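Local coordinates for mandelate racemase/muconate lactonizing protein (Alicyclobacillus acidocaldarius LAA1, PDB 3QLD) that belongs to the mandelate racemase/muconate lactonizing branch of the enolase superfamily, pairing an N-terminal capping domain with a TIM-barrel-like domain, at residues Arg250-Thr258 / Arg282-Met292. Residues are numbered along the deposited sequence; the frame is centred on the assembly and turned at random.
Sequences RSVRELKLT and RALDVAGEAGM. With SO4 (sulfate ion), chain C.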
ATOM      1  N   ARG A 250       8.601   3.666  -2.485  1.00 34.81           N
ATOM      2  CA  ARG A 250       7.672   2.985  -3.403  1.00 37.39           C
ATOM      3  C   ARG A 250       7.159   3.881  -4.514  1.00 37.16           C
ATOM      4  O   ARG A 250       6.385   3.411  -5.341  1.00 38.46           O
ATOM      5  CB  ARG A 250       6.411   2.497  -2.647  1.00 37.95           C
ATOM      6  CG  ARG A 250       6.583   1.856  -1.287  1.00 43.97           C
ATOM      7  CD  ARG A 250       6.993   0.379  -1.436  1.00 49.02           C
ATOM      8  NE  ARG A 250       6.723  -0.562  -0.316  1.00 53.27           N
ATOM      9  CZ  ARG A 250       6.669  -0.334   1.017  1.00 57.73           C
ATOM     10  NH1 ARG A 250       6.826   0.884   1.560  1.00 57.57           N
ATOM     11  NH2 ARG A 250       6.454  -1.379   1.841  1.00 56.54           N
ATOM     12  N   SER A 251       7.477   5.167  -4.485  1.00 35.90           N
ATOM     13  CA  SER A 251       6.931   6.131  -5.433  1.00 36.19           C
ATOM     14  C   SER A 251       7.910   7.257  -5.587  1.00 36.33           C
ATOM     15  O   SER A 251       8.765   7.459  -4.721  1.00 35.10           O
ATOM     16  CB  SER A 251       5.627   6.742  -4.923  1.00 35.19           C
ATOM     17  OG  SER A 251       5.848   7.646  -3.830  1.00 34.05           O
ATOM     18  N   VAL A 252       7.760   8.006  -6.674  1.00 38.06           N
ATOM     19  CA  VAL A 252       8.537   9.241  -6.905  1.00 38.51           C
ATOM     20  C   VAL A 252       8.289  10.303  -5.821  1.00 38.72           C
ATOM     21  O   VAL A 252       9.213  10.985  -5.419  1.00 38.69           O
ATOM     22  CB  VAL A 252       8.330   9.808  -8.352  1.00 39.50           C
ATOM     23  CG1 VAL A 252       9.314  10.955  -8.672  1.00 39.11           C
ATOM     24  CG2 VAL A 252       8.548   8.699  -9.388  1.00 38.96           C
ATOM     25  N   ARG A 253       7.064  10.431  -5.308  1.00 37.81           N
ATOM     26  CA  ARG A 253       6.819  11.371  -4.192  1.00 36.98           C
ATOM     27  C   ARG A 253       7.550  10.979  -2.876  1.00 35.01           C
ATOM     28  O   ARG A 253       8.020  11.847  -2.145  1.00 33.99           O
ATOM     29  CB  ARG A 253       5.329  11.515  -3.904  1.00 38.95           C
ATOM     30  CG  ARG A 253       4.592  12.392  -4.954  1.00 44.59           C
ATOM     31  CD  ARG A 253       3.064  12.149  -4.930  1.00 50.60           C
ATOM     32  NE  ARG A 253       2.782  10.782  -5.361  1.00 56.75           N
ATOM     33  CZ  ARG A 253       1.687  10.077  -5.076  1.00 59.36           C
ATOM     34  NH1 ARG A 253       0.702  10.582  -4.338  1.00 59.94           N
ATOM     35  NH2 ARG A 253       1.592   8.841  -5.537  1.00 61.05           N
ATOM     36  N   GLU A 254       7.614   9.692  -2.576  1.00 32.70           N
ATOM     37  CA  GLU A 254       8.369   9.240  -1.394  1.00 32.38           C
ATOM     38  C   GLU A 254       9.868   9.530  -1.560  1.00 29.04           C
ATOM     39  O   GLU A 254      10.569   9.812  -0.618  1.00 28.23           O
ATOM     40  CB  GLU A 254       8.166   7.756  -1.167  1.00 32.07           C
ATOM     41  CG  GLU A 254       7.118   7.412  -0.047  1.00 38.31           C
ATOM     42  CD  GLU A 254       7.122   5.907   0.298  1.00 40.68           C
ATOM     43  OE1 GLU A 254       6.957   5.081  -0.634  1.00 40.95           O
ATOM     44  OE2 GLU A 254       7.295   5.554   1.501  1.00 46.84           O
ATOM     45  N   LEU A 255      10.343   9.398  -2.779  1.00 28.70           N
ATOM     46  CA  LEU A 255      11.728   9.732  -3.131  1.00 27.87           C
ATOM     47  C   LEU A 255      11.938  11.215  -2.952  1.00 27.90           C
ATOM     48  O   LEU A 255      12.946  11.601  -2.420  1.00 28.13           O
ATOM     49  CB  LEU A 255      12.063   9.340  -4.577  1.00 27.83           C
ATOM     50  CG  LEU A 255      13.554   9.599  -4.985  1.00 27.45           C
ATOM     51  CD1 LEU A 255      14.505   8.762  -4.156  1.00 28.26           C
ATOM     52  CD2 LEU A 255      13.747   9.249  -6.454  1.00 27.24           C
ATOM     53  N   LYS A 256      11.003  12.057  -3.399  1.00 28.61           N
ATOM     54  CA  LYS A 256      11.068  13.523  -3.090  1.00 29.89           C
ATOM     55  C   LYS A 256      11.208  13.845  -1.603  1.00 29.75           C
ATOM     56  O   LYS A 256      12.030  14.707  -1.206  1.00 30.46           O
ATOM     57  CB  LYS A 256       9.900  14.334  -3.735  1.00 28.27           C
ATOM     58  CG  LYS A 256      10.100  14.505  -5.220  1.00 33.93           C
ATOM     59  CD  LYS A 256       8.882  15.247  -5.903  1.00 37.19           C
ATOM     60  CE  LYS A 256       9.146  15.332  -7.419  1.00 44.18           C
ATOM     61  NZ  LYS A 256       8.168  16.187  -8.185  1.00 47.79           N
ATOM     62  N   LEU A 257      10.431  13.139  -0.785  1.00 29.59           N
ATOM     63  CA  LEU A 257      10.441  13.342   0.655  1.00 29.51           C
ATOM     64  C   LEU A 257      11.806  12.851   1.220  1.00 29.70           C
ATOM     65  O   LEU A 257      12.426  13.514   2.076  1.00 29.73           O
ATOM     66  CB  LEU A 257       9.272  12.569   1.311  1.00 29.45           C
ATOM     67  CG  LEU A 257       9.343  12.535   2.855  1.00 30.92           C
ATOM     68  CD1 LEU A 257       9.221  13.980   3.488  1.00 34.54           C
ATOM     69  CD2 LEU A 257       8.349  11.580   3.466  1.00 30.98           C
ATOM     70  N   THR A 258      12.249  11.673   0.766  1.00 27.65           N
ATOM     71  CA  THR A 258      13.595  11.155   1.158  1.00 27.06           C
ATOM     72  C   THR A 258      14.696  12.169   0.968  1.00 27.39           C
ATOM     73  O   THR A 258      15.469  12.458   1.900  1.00 27.63           O
ATOM     74  CB  THR A 258      13.943   9.881   0.367  1.00 27.40           C
ATOM     75  OG1 THR A 258      13.012   8.887   0.740  1.00 26.12           O
ATOM     76  CG2 THR A 258      15.333   9.369   0.743  1.00 25.36           C
ATOM     77  N   ARG A 282      11.265   8.771 -14.174  1.00 31.33           N
ATOM     78  CA  ARG A 282      10.961   9.880 -13.242  1.00 31.96           C
ATOM     79  C   ARG A 282      11.718   9.838 -11.923  1.00 31.54           C
ATOM     80  O   ARG A 282      12.173  10.893 -11.452  1.00 30.11           O
ATOM     81  CB  ARG A 282       9.480  10.050 -12.963  1.00 32.90           C
ATOM     82  CG  ARG A 282       8.693  10.475 -14.191  1.00 36.47           C
ATOM     83  CD  ARG A 282       7.236  10.743 -13.925  1.00 41.03           C
ATOM     84  NE  ARG A 282       6.499   9.515 -13.587  1.00 43.38           N
ATOM     85  CZ  ARG A 282       6.011   9.283 -12.373  1.00 46.43           C
ATOM     86  NH1 ARG A 282       5.361   8.152 -12.111  1.00 46.88           N
ATOM     87  NH2 ARG A 282       6.150  10.210 -11.423  1.00 44.03           N
ATOM     88  N   ALA A 283      11.876   8.645 -11.337  1.00 30.19           N
ATOM     89  CA  ALA A 283      12.701   8.466 -10.135  1.00 30.67           C
ATOM     90  C   ALA A 283      14.169   8.801 -10.365  1.00 31.01           C
ATOM     91  O   ALA A 283      14.839   9.371  -9.483  1.00 30.65           O
ATOM     92  CB  ALA A 283      12.617   7.008  -9.583  1.00 29.05           C
ATOM     93  N   LEU A 284      14.705   8.412 -11.523  1.00 31.76           N
ATOM     94  CA  LEU A 284      16.106   8.694 -11.786  1.00 32.86           C
ATOM     95  C   LEU A 284      16.349  10.220 -11.958  1.00 33.17           C
ATOM     96  O   LEU A 284      17.401  10.717 -11.576  1.00 32.96           O
ATOM     97  CB  LEU A 284      16.585   7.938 -13.023  1.00 32.75           C
ATOM     98  CG  LEU A 284      16.672   6.426 -12.871  1.00 36.84           C
ATOM     99  CD1 LEU A 284      17.318   5.750 -14.093  1.00 37.13           C
ATOM    100  CD2 LEU A 284      17.413   6.037 -11.578  1.00 34.49           C
ATOM    101  N   ASP A 285      15.385  10.917 -12.547  1.00 33.53           N
ATOM    102  CA  ASP A 285      15.446  12.386 -12.693  1.00 35.77           C
ATOM    103  C   ASP A 285      15.600  12.994 -11.329  1.00 35.12           C
ATOM    104  O   ASP A 285      16.509  13.793 -11.095  1.00 34.79           O
ATOM    105  CB  ASP A 285      14.165  12.966 -13.320  1.00 36.04           C
ATOM    106  CG  ASP A 285      14.235  12.987 -14.820  1.00 41.93           C
ATOM    107  OD1 ASP A 285      15.343  12.759 -15.349  1.00 46.78           O
ATOM    108  OD2 ASP A 285      13.193  13.211 -15.493  1.00 51.77           O
ATOM    109  N   VAL A 286      14.675  12.636 -10.449  1.00 33.59           N
ATOM    110  CA  VAL A 286      14.654  13.193  -9.096  1.00 33.84           C
ATOM    111  C   VAL A 286      15.883  12.788  -8.288  1.00 31.79           C
ATOM    112  O   VAL A 286      16.416  13.629  -7.528  1.00 32.37           O
ATOM    113  CB  VAL A 286      13.337  12.853  -8.315  1.00 34.00           C
ATOM    114  CG1 VAL A 286      13.424  13.317  -6.796  1.00 35.70           C
ATOM    115  CG2 VAL A 286      12.118  13.510  -8.964  1.00 35.58           C
ATOM    116  N   ALA A 287      16.351  11.542  -8.416  1.00 29.72           N
ATOM    117  CA  ALA A 287      17.564  11.128  -7.665  1.00 30.13           C
ATOM    118  C   ALA A 287      18.836  11.888  -8.141  1.00 30.91           C
ATOM    119  O   ALA A 287      19.692  12.340  -7.319  1.00 29.58           O
ATOM    120  CB  ALA A 287      17.782   9.651  -7.730  1.00 29.43           C
ATOM    121  N   GLY A 288      18.961  12.008  -9.463  1.00 32.27           N
ATOM    122  CA  GLY A 288      20.092  12.773 -10.058  1.00 33.47           C
ATOM    123  C   GLY A 288      20.062  14.248  -9.611  1.00 34.88           C
ATOM    124  O   GLY A 288      21.094  14.757  -9.204  1.00 34.56           O
ATOM    125  N   GLU A 289      18.896  14.912  -9.648  1.00 35.46           N
ATOM    126  CA  GLU A 289      18.745  16.332  -9.190  1.00 36.76           C
ATOM    127  C   GLU A 289      19.199  16.475  -7.715  1.00 36.44           C
ATOM    128  O   GLU A 289      19.783  17.504  -7.288  1.00 34.65           O
ATOM    129  CB  GLU A 289      17.286  16.816  -9.246  1.00 36.95           C
ATOM    130  CG  GLU A 289      16.559  16.929 -10.591  1.00 44.27           C
ATOM    131  CD  GLU A 289      14.984  16.895 -10.451  1.00 52.79           C
ATOM    132  OE1 GLU A 289      14.403  17.535  -9.517  1.00 54.40           O
ATOM    133  OE2 GLU A 289      14.309  16.209 -11.281  1.00 56.00           O
ATOM    134  N   ALA A 290      18.896  15.440  -6.937  1.00 35.04           N
ATOM    135  CA  ALA A 290      19.249  15.383  -5.532  1.00 36.22           C
ATOM    136  C   ALA A 290      20.664  14.932  -5.208  1.00 35.49           C
ATOM    137  O   ALA A 290      21.021  14.902  -4.062  1.00 36.42           O
ATOM    138  CB  ALA A 290      18.222  14.521  -4.768  1.00 37.20           C
ATOM    139  N   GLY A 291      21.478  14.554  -6.180  1.00 35.42           N
ATOM    140  CA  GLY A 291      22.823  14.090  -5.817  1.00 34.31           C
ATOM    141  C   GLY A 291      22.941  12.635  -5.361  1.00 35.03           C
ATOM    142  O   GLY A 291      24.020  12.188  -4.950  1.00 34.68           O
HETATM  143  N   MSE A 292      21.837  11.888  -5.474  1.00 34.41           N
HETATM  144  CA  MSE A 292      21.788  10.478  -5.125  1.00 33.76           C
HETATM  145  C   MSE A 292      22.349   9.550  -6.253  1.00 35.36           C
HETATM  146  O   MSE A 292      22.403   9.924  -7.456  1.00 35.75           O
HETATM  147  CB  MSE A 292      20.340  10.143  -4.794  1.00 33.69           C
HETATM  148  CG  MSE A 292      19.761  11.013  -3.720  1.00 33.27           C
HETATM  149 SE   MSE A 292      17.917  10.535  -3.204  1.00 37.89          SE
HETATM  150  CE  MSE A 292      18.298   8.724  -2.601  1.00 33.91           C
TER
HETATM  151  S   SO4 C 401       4.506   8.965  -8.303  1.00 51.58           S
HETATM  152  O1  SO4 C 401       3.149   8.423  -8.309  1.00 51.36           O
HETATM  153  O2  SO4 C 401       5.461   7.892  -8.553  1.00 49.65           O
HETATM  154  O3  SO4 C 401       4.686   9.921  -9.393  1.00 51.07           O
HETATM  155  O4  SO4 C 401       4.707   9.622  -7.008  1.00 49.86           O
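Val252 and Leu255 face Ala283 and Val286 across two helices that run almost parallel, the axes of 252-258 and 282-289 inclined by 8° and 9.6 Å apart at closest approach. They are successive main outer helices of the enolase-type barrel domain, linked through strand 266-269, whose Leu267 also packs on Leu255, and the short helix 271-274. Leu255 lies against the second helix: with CG anti to the backbone N (chi1 -177°), its CD2 presses against Ala283 O at 3.2 Å and also meets the methyls of Ala283 and Ala287. Its other branch, CD1, lies 4.0 Å from SE of selenomethionine Met292, which follows the Schellman turn at Gly291. Toward the outside, CG2 of Val286 touches both Val252 CG1 and Lys256 CE, each 3.8 Å away, while the extended lysine chain crosses it at about a right angle.

No hydrogen bond passes directly between the helices; a sulfate ion, probably from the crystallisation liquor, bridges them instead. It sits at the N-terminal end of helix 252-258, beside the N-cap Ser251, where Val252 N and Arg253 N donate to O2 and O4. From the other helix, Arg282 lays one guanidinium face over Val252 CG2 and turns its edge to the anion. Arg253, bent at chi3 (-66°), curls back so that NE also reaches sulfate O4, nearly straight at 2.8 Å.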